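Local coordinates for eukaryotic translation initiation factor 2A (Schizosaccharomyces pombe, PDB 3WJ9), which probably directs methionyl-tRNAi to 40S ribosomal subunits in the early steps of protein synthesis from a small number of specific mRNAs and is represented here by its beta-propeller part, at residues F30-N39 against F49-N60; Q70-E78 against Y87-G95. All blocks are in the same frame, centred on the assembly; numbering follows the deposited sequence.

Interaction 1 (F30-N39 against F49-N60)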
# COMPACT_ATOMS: atom_id res chain seq x y z
N PHE A 30 -22.92 -8.70 11.34
CA PHE A 30 -21.83 -9.33 10.60
C PHE A 30 -21.75 -10.84 10.75
O PHE A 30 -21.79 -11.38 11.86
CB PHE A 30 -20.48 -8.72 11.00
CG PHE A 30 -19.31 -9.34 10.28
CD1 PHE A 30 -19.01 -8.99 8.98
CD2 PHE A 30 -18.52 -10.29 10.91
CE1 PHE A 30 -17.93 -9.56 8.32
CE2 PHE A 30 -17.45 -10.87 10.26
CZ PHE A 30 -17.16 -10.51 8.96
N GLU A 31 -21.62 -11.52 9.62
CA GLU A 31 -21.30 -12.94 9.57
C GLU A 31 -20.71 -13.28 8.20
O GLU A 31 -21.08 -12.68 7.19
CB GLU A 31 -22.54 -13.80 9.86
CG GLU A 31 -22.31 -15.29 9.70
CD GLU A 31 -23.51 -16.12 10.10
OE1 GLU A 31 -24.16 -16.69 9.20
OE2 GLU A 31 -23.79 -16.21 11.31
N ALA A 32 -19.78 -14.24 8.17
CA ALA A 32 -19.07 -14.60 6.94
C ALA A 32 -19.85 -15.57 6.05
O ALA A 32 -20.97 -15.97 6.39
CB ALA A 32 -17.71 -15.19 7.28
N ILE A 33 -19.26 -15.94 4.92
CA ILE A 33 -19.87 -16.89 3.99
C ILE A 33 -19.63 -18.33 4.44
O ILE A 33 -18.73 -18.59 5.24
CB ILE A 33 -19.32 -16.71 2.54
CG1 ILE A 33 -19.26 -15.24 2.14
CG2 ILE A 33 -20.16 -17.45 1.52
CD1 ILE A 33 -18.67 -15.02 0.76
N SER A 34 -20.47 -19.24 3.95
CA SER A 34 -20.26 -20.68 4.10
C SER A 34 -18.81 -21.09 3.88
O SER A 34 -18.22 -21.79 4.70
CB SER A 34 -21.16 -21.44 3.12
OG SER A 34 -20.91 -22.83 3.16
N GLU A 35 -18.25 -20.66 2.76
CA GLU A 35 -16.86 -20.96 2.43
C GLU A 35 -15.90 -20.25 3.38
O GLU A 35 -16.18 -19.15 3.84
CB GLU A 35 -16.55 -20.55 0.99
CG GLU A 35 -17.52 -21.07 -0.05
CD GLU A 35 -17.18 -22.47 -0.52
OE1 GLU A 35 -17.53 -22.81 -1.67
OE2 GLU A 35 -16.56 -23.23 0.25
N PRO A 36 -14.75 -20.89 3.66
CA PRO A 36 -13.71 -20.22 4.44
C PRO A 36 -13.12 -19.04 3.67
O PRO A 36 -12.96 -19.14 2.45
CB PRO A 36 -12.66 -21.32 4.64
CG PRO A 36 -12.88 -22.26 3.50
CD PRO A 36 -14.36 -22.25 3.26
N ALA A 37 -12.84 -17.94 4.35
CA ALA A 37 -12.27 -16.77 3.70
C ALA A 37 -10.81 -17.01 3.34
O ALA A 37 -10.10 -17.73 4.05
CB ALA A 37 -12.41 -15.54 4.58
N ARG A 38 -10.36 -16.41 2.25
CA ARG A 38 -8.99 -16.59 1.77
C ARG A 38 -8.27 -15.25 1.64
O ARG A 38 -7.06 -15.21 1.45
CB ARG A 38 -8.99 -17.31 0.42
CG ARG A 38 -9.74 -16.57 -0.67
CD ARG A 38 -9.53 -17.23 -2.02
NE ARG A 38 -10.12 -18.56 -2.09
CZ ARG A 38 -9.90 -19.42 -3.08
NH1 ARG A 38 -9.11 -19.09 -4.09
NH2 ARG A 38 -10.47 -20.62 -3.06
N ASN A 39 -9.03 -14.16 1.74
CA ASN A 39 -8.48 -12.82 1.61
C ASN A 39 -9.44 -11.80 2.20
O ASN A 39 -10.62 -12.09 2.38
CB ASN A 39 -8.19 -12.51 0.15
CG ASN A 39 -7.27 -11.32 -0.02
OD1 ASN A 39 -6.56 -10.93 0.90
ND2 ASN A 39 -7.27 -10.73 -1.22
N PHE A 49 -15.89 -3.13 3.87
CA PHE A 49 -15.06 -4.30 4.15
C PHE A 49 -15.37 -5.42 3.16
O PHE A 49 -16.52 -5.79 2.97
CB PHE A 49 -15.27 -4.78 5.59
CG PHE A 49 -14.58 -6.08 5.90
CD1 PHE A 49 -13.22 -6.12 6.18
CD2 PHE A 49 -15.29 -7.28 5.91
CE1 PHE A 49 -12.59 -7.31 6.47
CE2 PHE A 49 -14.66 -8.47 6.19
CZ PHE A 49 -13.30 -8.49 6.47
N ALA A 50 -14.33 -5.96 2.53
CA ALA A 50 -14.49 -7.04 1.57
C ALA A 50 -13.64 -8.24 1.94
O ALA A 50 -12.48 -8.09 2.32
CB ALA A 50 -14.14 -6.56 0.17
N TYR A 51 -14.21 -9.43 1.82
CA TYR A 51 -13.43 -10.65 2.02
C TYR A 51 -13.74 -11.66 0.94
O TYR A 51 -14.87 -11.75 0.45
CB TYR A 51 -13.69 -11.24 3.41
CG TYR A 51 -15.11 -11.70 3.64
CD1 TYR A 51 -16.06 -10.83 4.18
CD2 TYR A 51 -15.51 -12.99 3.34
CE1 TYR A 51 -17.36 -11.24 4.39
CE2 TYR A 51 -16.80 -13.41 3.56
CZ TYR A 51 -17.72 -12.53 4.09
OH TYR A 51 -19.02 -12.93 4.30
N ALA A 52 -12.73 -12.43 0.56
CA ALA A 52 -12.87 -13.38 -0.53
C ALA A 52 -12.96 -14.81 -0.03
O ALA A 52 -12.18 -15.24 0.82
CB ALA A 52 -11.71 -13.23 -1.50
N THR A 53 -13.95 -15.53 -0.56
CA THR A 53 -14.04 -16.97 -0.37
C THR A 53 -13.98 -17.60 -1.76
O THR A 53 -13.96 -16.88 -2.76
CB THR A 53 -15.32 -17.38 0.36
OG1 THR A 53 -16.45 -17.21 -0.50
CG2 THR A 53 -15.51 -16.56 1.63
N ALA A 54 -13.95 -18.92 -1.82
CA ALA A 54 -13.87 -19.62 -3.09
C ALA A 54 -15.06 -19.30 -4.00
O ALA A 54 -14.89 -19.05 -5.19
CB ALA A 54 -13.77 -21.12 -2.87
N THR A 55 -16.25 -19.30 -3.42
CA THR A 55 -17.47 -19.14 -4.19
C THR A 55 -17.77 -17.69 -4.56
O THR A 55 -18.09 -17.39 -5.71
CB THR A 55 -18.69 -19.72 -3.43
OG1 THR A 55 -18.40 -21.06 -3.02
CG2 THR A 55 -19.93 -19.72 -4.30
N GLN A 56 -17.66 -16.79 -3.58
CA GLN A 56 -18.17 -15.43 -3.72
C GLN A 56 -17.27 -14.36 -3.09
O GLN A 56 -16.20 -14.66 -2.56
CB GLN A 56 -19.57 -15.34 -3.10
CG GLN A 56 -20.59 -16.28 -3.72
CD GLN A 56 -21.85 -16.45 -2.89
OE1 GLN A 56 -22.07 -15.72 -1.92
NE2 GLN A 56 -22.67 -17.43 -3.25
N VAL A 57 -17.70 -13.11 -3.18
CA VAL A 57 -17.04 -11.99 -2.50
C VAL A 57 -18.10 -11.10 -1.85
O VAL A 57 -19.03 -10.65 -2.51
CB VAL A 57 -16.18 -11.15 -3.47
CG1 VAL A 57 -15.68 -9.89 -2.77
CG2 VAL A 57 -15.02 -11.96 -4.00
N VAL A 58 -17.95 -10.84 -0.55
CA VAL A 58 -18.96 -10.10 0.20
C VAL A 58 -18.46 -8.75 0.69
O VAL A 58 -17.38 -8.64 1.25
CB VAL A 58 -19.46 -10.93 1.40
CG1 VAL A 58 -20.14 -10.03 2.43
CG2 VAL A 58 -20.42 -12.00 0.93
N ILE A 59 -19.27 -7.72 0.45
CA ILE A 59 -18.96 -6.37 0.91
C ILE A 59 -19.89 -5.96 2.05
O ILE A 59 -21.12 -5.95 1.90
CB ILE A 59 -19.09 -5.35 -0.24
CG1 ILE A 59 -18.24 -5.80 -1.43
CG2 ILE A 59 -18.68 -3.97 0.24
CD1 ILE A 59 -18.25 -4.83 -2.59
N ASN A 60 -19.31 -5.63 3.20
CA ASN A 60 -20.08 -5.28 4.38
C ASN A 60 -19.97 -3.80 4.76
O ASN A 60 -19.12 -3.08 4.24
CB ASN A 60 -19.64 -6.14 5.57
CG ASN A 60 -19.81 -7.62 5.32
OD1 ASN A 60 -18.91 -8.28 4.80
ND2 ASN A 60 -20.97 -8.16 5.70
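Two backbone hydrogen bonds fasten 37-39 to 49-53: Arg38 N to Ala52 O (2.6 Å) and Ala52 N to Asn39 O (2.8 Å). Asn39 N reaches the same Ala52 O only weakly; Arg38 and Asn39 both face Ala52, a classic beta bulge.

Apolar contacts come from the preceding loop and from Ala37, whose CB approaches Tyr51 CD2. Ile33 drops onto the second segment: its CG1 meets the Tyr51 ring at the edge, 3.4 Å from CE2, while its CD1 lies 3.5 Å from Val58 CG2 and touches Thr53. Farther back, Phe30 CE1 comes to 4.1 Å from Phe49 CE2, and the Phe30 and Asn60 side chains cross at about a right angle, ring and amide planes 67° apart, with Asn60 OD1 at the ring edge.

Arg38 holds CG between its backbone N and carbonyl carbon (chi1 60°), which sets CG beside Ala52 O; a further bend at chi3 brings NH2 to 3.3 Å from Ala54 CB, and NH1 bonds weakly to Thr76 O. A serine here would probably leave Ala54 without this cover and Thr76 O without its weak bond. The backbone thus fixes the bulge, while apolar side chains mainly hold the loop before it.

Interaction 2 (Q70-E78 against Y87-G95); sequences QLPAANTYE and YLSTWERPG
Tyr77 and Trp91 make the dense part of this contact. Tyr77 N donates to Trp91 O (2.9 Å), with the donor lying nearly on the line of the carbonyl bond, and Trp91 N answers to Glu78 O (3.1 Å), so that Glu78 and Trp91 form an antiparallel hydrogen-bonded pair. Beside these bonds the two aromatic rings meet in an offset edge-to-face stack: the six-membered ring of Trp91 turns its edge to the face of Tyr77, centroids 5.3 Å apart and planes at 84°. With CG anti to the backbone N (chi1 -175°), the indole of Trp91 reaches Tyr77, and Trp91 CE3 comes to 3.4 Å from Tyr77 CB. Glu78 CB packs on Trp91 CB, and Trp91 NE1 bonds weakly to Asn124 O.

At the exposed end the phenol is gripped by Arg93. Arg93 NE (3.0 Å) and NH2 (2.8 Å) both donate to Tyr77 OH, which lies in the guanidinium plane, while ring and guanidinium planes stand nearly perpendicular. This side-on grip should hold the hydroxyl in place although Tyr77 and Arg93 are both exposed.

Toward the other end the segments touch more sparsely. Leu71 CD1 reaches Leu88 CD2 at 3.7 Å, and Thr76 CG2 lies 3.9 Å from Thr90 CB; this part is nevertheless buried, because Trp109 and Ile59 help to fill it, and Thr90 OG1 is hydrogen-bonded to Trp109 NE1. Strands 76-81 and 87-92 are the first beta hairpin of a four-stranded antiparallel blade in the WD 1 repeat, the building unit of a beta-propeller.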
# COMPACT_ATOMS: atom_id res chain seq x y z
N GLN A 70 -23.03 -8.47 -3.29
CA GLN A 70 -22.54 -9.80 -3.62
C GLN A 70 -21.90 -9.84 -5.00
O GLN A 70 -22.52 -9.49 -6.01
CB GLN A 70 -23.68 -10.82 -3.55
CG GLN A 70 -23.21 -12.23 -3.80
CD GLN A 70 -22.05 -12.60 -2.91
OE1 GLN A 70 -22.23 -12.90 -1.73
NE2 GLN A 70 -20.85 -12.58 -3.46
N LEU A 71 -20.64 -10.28 -5.05
CA LEU A 71 -19.92 -10.43 -6.31
C LEU A 71 -19.63 -11.90 -6.61
O LEU A 71 -19.01 -12.59 -5.80
CB LEU A 71 -18.62 -9.63 -6.28
CG LEU A 71 -18.72 -8.21 -5.71
CD1 LEU A 71 -17.37 -7.53 -5.75
CD2 LEU A 71 -19.76 -7.41 -6.48
N PRO A 72 -20.06 -12.37 -7.79
CA PRO A 72 -19.79 -13.75 -8.21
C PRO A 72 -18.34 -13.95 -8.65
O PRO A 72 -18.09 -14.46 -9.74
CB PRO A 72 -20.75 -13.95 -9.39
CG PRO A 72 -20.93 -12.58 -9.95
CD PRO A 72 -20.85 -11.63 -8.78
N ALA A 73 -17.41 -13.54 -7.80
CA ALA A 73 -15.98 -13.67 -8.08
C ALA A 73 -15.40 -14.90 -7.40
O ALA A 73 -15.30 -14.96 -6.18
CB ALA A 73 -15.24 -12.42 -7.64
N ALA A 74 -15.01 -15.88 -8.21
CA ALA A 74 -14.45 -17.13 -7.70
C ALA A 74 -12.95 -17.20 -7.94
O ALA A 74 -12.42 -16.49 -8.79
CB ALA A 74 -15.14 -18.32 -8.34
N ASN A 75 -12.27 -18.06 -7.18
CA ASN A 75 -10.84 -18.31 -7.34
C ASN A 75 -9.99 -17.06 -7.20
O ASN A 75 -8.88 -16.99 -7.74
CB ASN A 75 -10.57 -18.96 -8.71
CG ASN A 75 -11.51 -20.10 -9.01
OD1 ASN A 75 -11.73 -20.98 -8.18
ND2 ASN A 75 -12.09 -20.09 -10.21
N THR A 76 -10.50 -16.07 -6.47
CA THR A 76 -9.79 -14.80 -6.30
C THR A 76 -8.55 -14.98 -5.42
O THR A 76 -8.49 -15.88 -4.59
CB THR A 76 -10.69 -13.72 -5.67
OG1 THR A 76 -11.38 -14.27 -4.54
CG2 THR A 76 -11.70 -13.22 -6.68
N TYR A 77 -7.57 -14.11 -5.63
CA TYR A 77 -6.36 -14.12 -4.80
C TYR A 77 -6.11 -12.73 -4.24
O TYR A 77 -5.54 -12.59 -3.15
CB TYR A 77 -5.15 -14.58 -5.60
CG TYR A 77 -5.08 -16.07 -5.88
CD1 TYR A 77 -6.06 -16.70 -6.63
CD2 TYR A 77 -4.04 -16.83 -5.39
CE1 TYR A 77 -6.01 -18.06 -6.88
CE2 TYR A 77 -3.97 -18.19 -5.63
CZ TYR A 77 -4.96 -18.80 -6.38
OH TYR A 77 -4.90 -20.15 -6.63
N GLU A 78 -6.51 -11.71 -4.98
CA GLU A 78 -6.25 -10.33 -4.59
C GLU A 78 -7.49 -9.45 -4.72
O GLU A 78 -8.34 -9.67 -5.59
CB GLU A 78 -5.10 -9.75 -5.42
CG GLU A 78 -3.91 -10.68 -5.57
CD GLU A 78 -2.62 -10.09 -5.04
OE1 GLU A 78 -2.69 -9.07 -4.32
OE2 GLU A 78 -1.55 -10.65 -5.34
N TYR A 87 -15.46 1.36 -6.45
CA TYR A 87 -15.07 0.26 -7.32
C TYR A 87 -14.14 -0.71 -6.60
O TYR A 87 -13.30 -0.31 -5.79
CB TYR A 87 -14.40 0.79 -8.59
CG TYR A 87 -15.26 1.77 -9.36
CD1 TYR A 87 -16.29 1.32 -10.18
CD2 TYR A 87 -15.04 3.14 -9.27
CE1 TYR A 87 -17.08 2.22 -10.89
CE2 TYR A 87 -15.82 4.03 -9.97
CZ TYR A 87 -16.84 3.57 -10.78
OH TYR A 87 -17.62 4.46 -11.48
N LEU A 88 -14.29 -2.00 -6.91
CA LEU A 88 -13.47 -3.04 -6.31
C LEU A 88 -12.96 -3.98 -7.40
O LEU A 88 -13.74 -4.49 -8.21
CB LEU A 88 -14.28 -3.82 -5.26
CG LEU A 88 -13.59 -4.97 -4.53
CD1 LEU A 88 -12.66 -4.45 -3.44
CD2 LEU A 88 -14.62 -5.92 -3.93
N SER A 89 -11.65 -4.20 -7.43
CA SER A 89 -11.03 -5.05 -8.44
C SER A 89 -10.68 -6.42 -7.86
O SER A 89 -10.25 -6.53 -6.72
CB SER A 89 -9.79 -4.38 -9.02
OG SER A 89 -10.11 -3.15 -9.64
N THR A 90 -10.86 -7.47 -8.67
CA THR A 90 -10.62 -8.84 -8.22
C THR A 90 -9.70 -9.61 -9.17
O THR A 90 -10.09 -9.92 -10.29
CB THR A 90 -11.94 -9.62 -8.09
OG1 THR A 90 -12.59 -9.69 -9.36
CG2 THR A 90 -12.87 -8.95 -7.08
N TRP A 91 -8.50 -9.94 -8.70
CA TRP A 91 -7.57 -10.76 -9.47
C TRP A 91 -7.87 -12.24 -9.29
O TRP A 91 -7.86 -12.75 -8.17
CB TRP A 91 -6.11 -10.47 -9.05
CG TRP A 91 -5.05 -11.19 -9.88
CD1 TRP A 91 -4.35 -10.67 -10.92
CD2 TRP A 91 -4.58 -12.53 -9.71
NE1 TRP A 91 -3.47 -11.60 -11.42
CE2 TRP A 91 -3.59 -12.75 -10.69
CE3 TRP A 91 -4.89 -13.56 -8.82
CZ2 TRP A 91 -2.92 -13.97 -10.81
CZ3 TRP A 91 -4.22 -14.77 -8.95
CH2 TRP A 91 -3.24 -14.96 -9.93
N GLU A 92 -8.16 -12.93 -10.39
CA GLU A 92 -8.27 -14.38 -10.37
C GLU A 92 -7.03 -14.97 -11.02
O GLU A 92 -6.24 -14.25 -11.63
CB GLU A 92 -9.52 -14.85 -11.11
CG GLU A 92 -10.83 -14.29 -10.58
CD GLU A 92 -12.03 -14.78 -11.36
OE1 GLU A 92 -13.17 -14.39 -11.02
OE2 GLU A 92 -11.84 -15.57 -12.32
N ARG A 93 -6.84 -16.28 -10.88
CA ARG A 93 -5.72 -16.94 -11.54
C ARG A 93 -6.04 -17.06 -13.03
O ARG A 93 -7.12 -17.52 -13.40
CB ARG A 93 -5.45 -18.32 -10.92
CG ARG A 93 -4.20 -18.99 -11.46
CD ARG A 93 -3.96 -20.36 -10.83
NE ARG A 93 -3.67 -20.28 -9.40
CZ ARG A 93 -2.47 -20.05 -8.89
NH1 ARG A 93 -1.43 -19.87 -9.69
NH2 ARG A 93 -2.30 -20.00 -7.58
N PRO A 94 -5.09 -16.64 -13.89
CA PRO A 94 -5.30 -16.60 -15.34
C PRO A 94 -5.58 -17.97 -15.96
O PRO A 94 -5.27 -19.00 -15.36
CB PRO A 94 -3.97 -16.03 -15.87
CG PRO A 94 -2.99 -16.24 -14.77
CD PRO A 94 -3.77 -16.12 -13.51
N GLY A 95 -6.15 -17.97 -17.16
CA GLY A 95 -6.49 -19.20 -17.86
C GLY A 95 -7.07 -18.96 -19.24
O GLY A 95 -7.10 -17.83 -19.72

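After strands 6-11 and 15-19 the chain runs through 30-36 into strand 37-42, turns back as 48-53, and interaction 1 closes that hairpin while also reaching strand 57-61. Strand 67-71 then completes this four-stranded blade, joined to its neighbour by a backbone bond that probably runs from Val57 N to Leu71 O. The chain leaves through 72-75 and enters the next blade, whose opening hairpin, 76-81 with 87-92, is closed by interaction 2. The two loops lie in series, neither nested nor crossed. Each contact secures the opening hairpin of one blade; segment 70-78, which passes from one to the next, and Ala52 touching Thr76 join the two.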